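Local coordinates for protein transcriptional regulator, MarR family (Methanosarcina mazei, PDB 3S2W) that probably binds DNA as a dimeric transcription factor of the MarR family, regulating gene expression through a winged helix-turn-helix domain, at residues Y46-L56 with A84-V94. Numbering follows the deposited sequence.
Sequences YGIGSGQFPFL and AIQKLVDEGYV. With SO4 (sulfate ion), chain I.
The phenol of Y93 donates a hydrogen bond across the contact, from Y93 OH to Y46 O at 2.9 Å. The acceptor is met on a lone pair: the C=O...donor angle is 126° and the hydroxyl lies in the carbonyl plane, while Y46 O in turn sits at the edge of the Y93 ring. With chi1 at -70°, CG of Y93 stands anti to its own carbonyl carbon, which carries the ring toward Y46 and I48. A phenylalanine in its place would probably leave Y46 O without this donor and the ring less firmly fixed against I48.

Apolar contacts follow on from that ring. I48 crosses it obliquely, CD1 reaching Y93 CE2 at 3.4 Å. Deeper in, L88 brings CD2 to 4.1 Å from CD1 of L56, and its other methyl approaches CB of F55. A84 CB meets CE2 of the F55 ring at 3.4 Å and I85 CD1 approaches CD1 of that ring, both obliquely; L70 and L74 of helix 67-74 add to its packing. This is part of the core of a winged helix-turn-helix domain: helix 78-90, by its place in the MarR fold the probable recognition helix, rests on helix 53-61 and the residues before it. A Schellman motif at G92, with positive phi and the bonds G92 N to V89 O and Y93 N to L88 O back into the last turn, leads into strand 94-98 of the wing.

A polar cluster adjoins the apolar one. Q52 is buried, its CB packing on L88 CD2 at 3.8 Å, and its amide lies beside the E91 carboxylate. Toward the exposed side, a sulfate, probably from the crystallisation liquor, accepts a hydrogen bond from G51 N to its O4 (2.9 Å, N-H...acceptor angle 146°) and a weak one from K87 NZ to its O3 (3.3 Å), bridging both segments.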
ATOM      1  N   TYR A  46      -5.502  13.400  16.728  1.00 41.90           N
ATOM      2  CA  TYR A  46      -4.585  14.508  16.451  1.00 33.47           C
ATOM      3  C   TYR A  46      -5.028  15.289  15.224  1.00 37.02           C
ATOM      4  O   TYR A  46      -4.324  16.176  14.755  1.00 42.36           O
ATOM      5  CB  TYR A  46      -3.149  14.008  16.264  1.00 27.07           C
ATOM      6  CG  TYR A  46      -2.715  13.063  17.354  1.00 41.77           C
ATOM      7  CD1 TYR A  46      -2.823  11.679  17.198  1.00 47.55           C
ATOM      8  CD2 TYR A  46      -2.228  13.546  18.549  1.00 46.65           C
ATOM      9  CE1 TYR A  46      -2.450  10.814  18.210  1.00 44.62           C
ATOM     10  CE2 TYR A  46      -1.846  12.690  19.564  1.00 49.30           C
ATOM     11  CZ  TYR A  46      -1.962  11.329  19.396  1.00 48.85           C
ATOM     12  OH  TYR A  46      -1.574  10.506  20.429  1.00 44.81           O
ATOM     13  N   GLY A  47      -6.198  14.958  14.704  1.00 32.24           N
ATOM     14  CA  GLY A  47      -6.717  15.612  13.518  1.00 39.83           C
ATOM     15  C   GLY A  47      -5.850  15.382  12.296  1.00 42.86           C
ATOM     16  O   GLY A  47      -5.644  16.290  11.504  1.00 46.00           O
ATOM     17  N   ILE A  48      -5.355  14.159  12.140  1.00 40.28           N
ATOM     18  CA  ILE A  48      -4.423  13.821  11.062  1.00 38.50           C
ATOM     19  C   ILE A  48      -4.965  12.638  10.259  1.00 43.10           C
ATOM     20  O   ILE A  48      -5.338  11.617  10.825  1.00 48.19           O
ATOM     21  CB  ILE A  48      -3.042  13.424  11.644  1.00 36.49           C
ATOM     22  CG1 ILE A  48      -2.477  14.550  12.491  1.00 53.54           C
ATOM     23  CG2 ILE A  48      -2.037  13.168  10.570  1.00 31.89           C
ATOM     24  CD1 ILE A  48      -1.158  14.183  13.131  1.00 57.13           C
ATOM     25  N   GLY A  49      -5.014  12.778   8.944  1.00 41.38           N
ATOM     26  CA  GLY A  49      -5.400  11.678   8.090  1.00 43.51           C
ATOM     27  C   GLY A  49      -4.231  10.734   7.846  1.00 53.79           C
ATOM     28  O   GLY A  49      -3.063  11.136   7.921  1.00 54.98           O
ATOM     29  N   SER A  50      -4.551   9.482   7.534  1.00 51.08           N
ATOM     30  CA  SER A  50      -3.548   8.467   7.220  1.00 50.12           C
ATOM     31  C   SER A  50      -2.780   8.767   5.938  1.00 49.70           C
ATOM     32  O   SER A  50      -1.778   8.125   5.649  1.00 51.29           O
ATOM     33  CB  SER A  50      -4.213   7.093   7.113  1.00 53.69           C
ATOM     34  OG  SER A  50      -5.258   7.139   6.164  1.00 50.69           O
ATOM     35  N   GLY A  51      -3.259   9.727   5.156  1.00 50.06           N
ATOM     36  CA  GLY A  51      -2.498  10.219   4.017  1.00 38.80           C
ATOM     37  C   GLY A  51      -1.324  11.127   4.390  1.00 38.80           C
ATOM     38  O   GLY A  51      -0.363  11.279   3.626  1.00 45.42           O
ATOM     39  N   GLN A  52      -1.394  11.721   5.577  1.00 35.10           N
ATOM     40  CA  GLN A  52      -0.354  12.614   6.068  1.00 32.61           C
ATOM     41  C   GLN A  52       0.715  11.884   6.869  1.00 39.27           C
ATOM     42  O   GLN A  52       1.824  12.384   7.046  1.00 47.73           O
ATOM     43  CB  GLN A  52      -0.990  13.675   6.945  1.00 28.32           C
ATOM     44  CG  GLN A  52      -2.023  14.533   6.214  1.00 43.05           C
ATOM     45  CD  GLN A  52      -3.022  15.133   7.169  1.00 52.06           C
ATOM     46  OE1 GLN A  52      -2.649  15.640   8.223  1.00 65.53           O
ATOM     47  NE2 GLN A  52      -4.299  15.060   6.826  1.00 41.45           N
ATOM     48  N   PHE A  53       0.373  10.707   7.372  1.00 30.23           N
ATOM     49  CA  PHE A  53       1.254   9.979   8.265  1.00 28.61           C
ATOM     50  C   PHE A  53       2.647   9.715   7.679  1.00 36.84           C
ATOM     51  O   PHE A  53       3.650   9.910   8.364  1.00 44.47           O
ATOM     52  CB  PHE A  53       0.608   8.662   8.631  1.00 30.28           C
ATOM     53  CG  PHE A  53       1.305   7.936   9.718  1.00 41.41           C
ATOM     54  CD1 PHE A  53       1.979   6.752   9.457  1.00 43.91           C
ATOM     55  CD2 PHE A  53       1.285   8.428  11.018  1.00 41.67           C
ATOM     56  CE1 PHE A  53       2.629   6.075  10.486  1.00 43.46           C
ATOM     57  CE2 PHE A  53       1.919   7.752  12.040  1.00 39.29           C
ATOM     58  CZ  PHE A  53       2.583   6.572  11.779  1.00 36.93           C
ATOM     59  N   PRO A  54       2.712   9.277   6.407  1.00 35.73           N
ATOM     60  CA  PRO A  54       3.989   8.933   5.775  1.00 35.29           C
ATOM     61  C   PRO A  54       4.921  10.153   5.704  1.00 42.90           C
ATOM     62  O   PRO A  54       6.094   9.992   6.041  1.00 43.82           O
ATOM     63  CB  PRO A  54       3.580   8.478   4.369  1.00 31.42           C
ATOM     64  CG  PRO A  54       2.142   8.258   4.427  1.00 41.21           C
ATOM     65  CD  PRO A  54       1.607   9.209   5.443  1.00 38.89           C
ATOM     66  N   PHE A  55       4.412  11.330   5.310  1.00 36.66           N
ATOM     67  CA  PHE A  55       5.180  12.601   5.368  1.00 32.23           C
ATOM     68  C   PHE A  55       5.664  12.938   6.775  1.00 33.35           C
ATOM     69  O   PHE A  55       6.847  13.148   7.005  1.00 40.51           O
ATOM     70  CB  PHE A  55       4.376  13.793   4.788  1.00 25.30           C
ATOM     71  CG  PHE A  55       3.994  13.605   3.341  1.00 36.40           C
ATOM     72  CD1 PHE A  55       4.903  13.896   2.329  1.00 29.54           C
ATOM     73  CD2 PHE A  55       2.740  13.088   2.996  1.00 34.51           C
ATOM     74  CE1 PHE A  55       4.581  13.691   1.010  1.00 35.18           C
ATOM     75  CE2 PHE A  55       2.405  12.884   1.663  1.00 39.93           C
ATOM     76  CZ  PHE A  55       3.327  13.184   0.668  1.00 47.51           C
ATOM     77  N   LEU A  56       4.751  12.999   7.727  1.00 32.91           N
ATOM     78  CA  LEU A  56       5.176  13.233   9.095  1.00 30.53           C
ATOM     79  C   LEU A  56       6.330  12.283   9.479  1.00 41.14           C
ATOM     80  O   LEU A  56       7.357  12.740   9.972  1.00 51.13           O
ATOM     81  CB  LEU A  56       3.992  13.105  10.038  1.00 28.51           C
ATOM     82  CG  LEU A  56       4.011  14.007  11.265  1.00 41.94           C
ATOM     83  CD1 LEU A  56       4.212  15.471  10.879  1.00 37.09           C
ATOM     84  CD2 LEU A  56       2.731  13.825  12.079  1.00 43.11           C
ATOM     85  N   ALA A  84      -1.503  16.837   1.212  1.00 40.24           N
ATOM     86  CA  ALA A  84      -1.043  16.302   2.473  1.00 39.14           C
ATOM     87  C   ALA A  84      -0.295  17.381   3.249  1.00 43.12           C
ATOM     88  O   ALA A  84      -0.657  17.693   4.386  1.00 52.80           O
ATOM     89  CB  ALA A  84      -0.162  15.051   2.261  1.00 30.94           C
ATOM     90  N   ILE A  85       0.733  17.966   2.639  1.00 39.90           N
ATOM     91  CA  ILE A  85       1.540  18.961   3.347  1.00 31.81           C
ATOM     92  C   ILE A  85       0.687  20.163   3.738  1.00 37.17           C
ATOM     93  O   ILE A  85       0.864  20.760   4.815  1.00 30.50           O
ATOM     94  CB  ILE A  85       2.728  19.430   2.526  1.00 35.01           C
ATOM     95  CG1 ILE A  85       3.695  18.270   2.298  1.00 39.29           C
ATOM     96  CG2 ILE A  85       3.429  20.573   3.242  1.00 35.25           C
ATOM     97  CD1 ILE A  85       4.200  17.640   3.578  1.00 41.56           C
ATOM     98  N   GLN A  86      -0.257  20.524   2.879  1.00 31.11           N
ATOM     99  CA  GLN A  86      -1.127  21.616   3.266  1.00 38.11           C
ATOM    100  C   GLN A  86      -1.989  21.327   4.520  1.00 42.18           C
ATOM    101  O   GLN A  86      -2.269  22.237   5.297  1.00 41.94           O
ATOM    102  CB  GLN A  86      -2.011  22.066   2.119  1.00 35.35           C
ATOM    103  CG  GLN A  86      -2.919  23.174   2.563  1.00 34.23           C
ATOM    104  CD  GLN A  86      -2.192  24.492   2.599  1.00 43.69           C
ATOM    105  OE1 GLN A  86      -1.631  24.922   1.590  1.00 45.46           O
ATOM    106  NE2 GLN A  86      -2.188  25.140   3.763  1.00 47.58           N
ATOM    107  N   LYS A  87      -2.418  20.084   4.725  1.00 33.68           N
ATOM    108  CA  LYS A  87      -3.273  19.812   5.887  1.00 34.63           C
ATOM    109  C   LYS A  87      -2.405  19.756   7.127  1.00 41.90           C
ATOM    110  O   LYS A  87      -2.834  20.134   8.220  1.00 35.74           O
ATOM    111  CB  LYS A  87      -4.058  18.509   5.737  1.00 38.30           C
ATOM    112  CG  LYS A  87      -5.143  18.528   4.654  1.00 41.66           C
ATOM    113  CD  LYS A  87      -5.737  17.135   4.513  1.00 58.43           C
ATOM    114  CE  LYS A  87      -7.010  17.100   3.653  1.00 70.15           C
ATOM    115  NZ  LYS A  87      -7.860  15.898   3.992  1.00 71.05           N
ATOM    116  N   LEU A  88      -1.167  19.296   6.940  1.00 39.08           N
ATOM    117  CA  LEU A  88      -0.203  19.245   8.018  1.00 31.81           C
ATOM    118  C   LEU A  88       0.133  20.671   8.463  1.00 37.65           C
ATOM    119  O   LEU A  88       0.339  20.928   9.654  1.00 33.61           O
ATOM    120  CB  LEU A  88       1.044  18.491   7.566  1.00 31.92           C
ATOM    121  CG  LEU A  88       0.889  16.967   7.562  1.00 28.12           C
ATOM    122  CD1 LEU A  88       2.096  16.322   6.988  1.00 22.84           C
ATOM    123  CD2 LEU A  88       0.687  16.458   8.966  1.00 23.39           C
ATOM    124  N   VAL A  89       0.154  21.604   7.508  1.00 35.03           N
ATOM    125  CA  VAL A  89       0.403  23.001   7.839  1.00 32.66           C
ATOM    126  C   VAL A  89      -0.795  23.599   8.555  1.00 42.86           C
ATOM    127  O   VAL A  89      -0.637  24.295   9.555  1.00 53.02           O
ATOM    128  CB  VAL A  89       0.766  23.870   6.614  1.00 29.84           C
ATOM    129  CG1 VAL A  89       0.686  25.311   6.994  1.00 29.73           C
ATOM    130  CG2 VAL A  89       2.165  23.564   6.153  1.00 32.75           C
ATOM    131  N   ASP A  90      -1.996  23.317   8.058  1.00 42.58           N
ATOM    132  CA  ASP A  90      -3.209  23.879   8.656  1.00 45.20           C
ATOM    133  C   ASP A  90      -3.496  23.325  10.043  1.00 40.64           C
ATOM    134  O   ASP A  90      -4.152  23.961  10.862  1.00 36.99           O
ATOM    135  CB  ASP A  90      -4.411  23.689   7.734  1.00 50.46           C
ATOM    136  CG  ASP A  90      -4.298  24.514   6.442  1.00 62.10           C
ATOM    137  OD1 ASP A  90      -3.642  25.592   6.460  1.00 69.03           O
ATOM    138  OD2 ASP A  90      -4.873  24.080   5.412  1.00 46.85           O
ATOM    139  N   GLU A  91      -2.995  22.131  10.304  1.00 43.25           N
ATOM    140  CA  GLU A  91      -3.133  21.522  11.619  1.00 38.99           C
ATOM    141  C   GLU A  91      -2.027  22.011  12.545  1.00 44.32           C
ATOM    142  O   GLU A  91      -2.048  21.751  13.733  1.00 43.83           O
ATOM    143  CB  GLU A  91      -3.125  19.992  11.487  1.00 39.11           C
ATOM    144  CG  GLU A  91      -4.374  19.442  10.750  1.00 35.05           C
ATOM    145  CD  GLU A  91      -4.092  18.287   9.778  1.00 48.43           C
ATOM    146  OE1 GLU A  91      -4.891  18.109   8.826  1.00 63.54           O
ATOM    147  OE2 GLU A  91      -3.093  17.552   9.962  1.00 44.66           O
ATOM    148  N   GLY A  92      -1.047  22.711  11.976  1.00 53.84           N
ATOM    149  CA  GLY A  92       0.029  23.323  12.738  1.00 41.46           C
ATOM    150  C   GLY A  92       1.172  22.392  13.100  1.00 41.40           C
ATOM    151  O   GLY A  92       1.858  22.613  14.097  1.00 41.70           O
ATOM    152  N   TYR A  93       1.385  21.361  12.286  1.00 35.24           N
ATOM    153  CA  TYR A  93       2.429  20.377  12.551  1.00 30.05           C
ATOM    154  C   TYR A  93       3.678  20.620  11.736  1.00 31.78           C
ATOM    155  O   TYR A  93       4.744  20.110  12.061  1.00 36.89           O
ATOM    156  CB  TYR A  93       1.933  18.972  12.261  1.00 35.34           C
ATOM    157  CG  TYR A  93       0.914  18.497  13.243  1.00 41.30           C
ATOM    158  CD1 TYR A  93       1.135  18.619  14.601  1.00 38.95           C
ATOM    159  CD2 TYR A  93      -0.282  17.942  12.813  1.00 43.29           C
ATOM    160  CE1 TYR A  93       0.208  18.187  15.493  1.00 47.17           C
ATOM    161  CE2 TYR A  93      -1.212  17.510  13.698  1.00 39.59           C
ATOM    162  CZ  TYR A  93      -0.965  17.631  15.038  1.00 44.94           C
ATOM    163  OH  TYR A  93      -1.889  17.203  15.937  1.00 47.00           O
ATOM    164  N   VAL A  94       3.550  21.367  10.651  1.00 31.96           N
ATOM    165  CA  VAL A  94       4.730  21.681   9.861  1.00 41.23           C
ATOM    166  C   VAL A  94       4.605  23.046   9.281  1.00 40.35           C
ATOM    167  O   VAL A  94       3.502  23.565   9.161  1.00 41.05           O
ATOM    168  CB  VAL A  94       4.919  20.736   8.680  1.00 34.51           C
ATOM    169  CG1 VAL A  94       4.977  19.318   9.161  1.00 33.38           C
ATOM    170  CG2 VAL A  94       3.819  20.962   7.631  1.00 26.58           C
TER
HETATM  171  S   SO4 I 157      -5.794  12.571   4.426  1.00 96.43           S
HETATM  172  O1  SO4 I 157      -6.288  12.803   3.074  1.00102.52           O
HETATM  173  O2  SO4 I 157      -4.471  13.183   4.555  1.00 96.60           O
HETATM  174  O3  SO4 I 157      -6.712  13.183   5.395  1.00 95.14           O
HETATM  175  O4  SO4 I 157      -5.699  11.127   4.635  1.00 81.86           O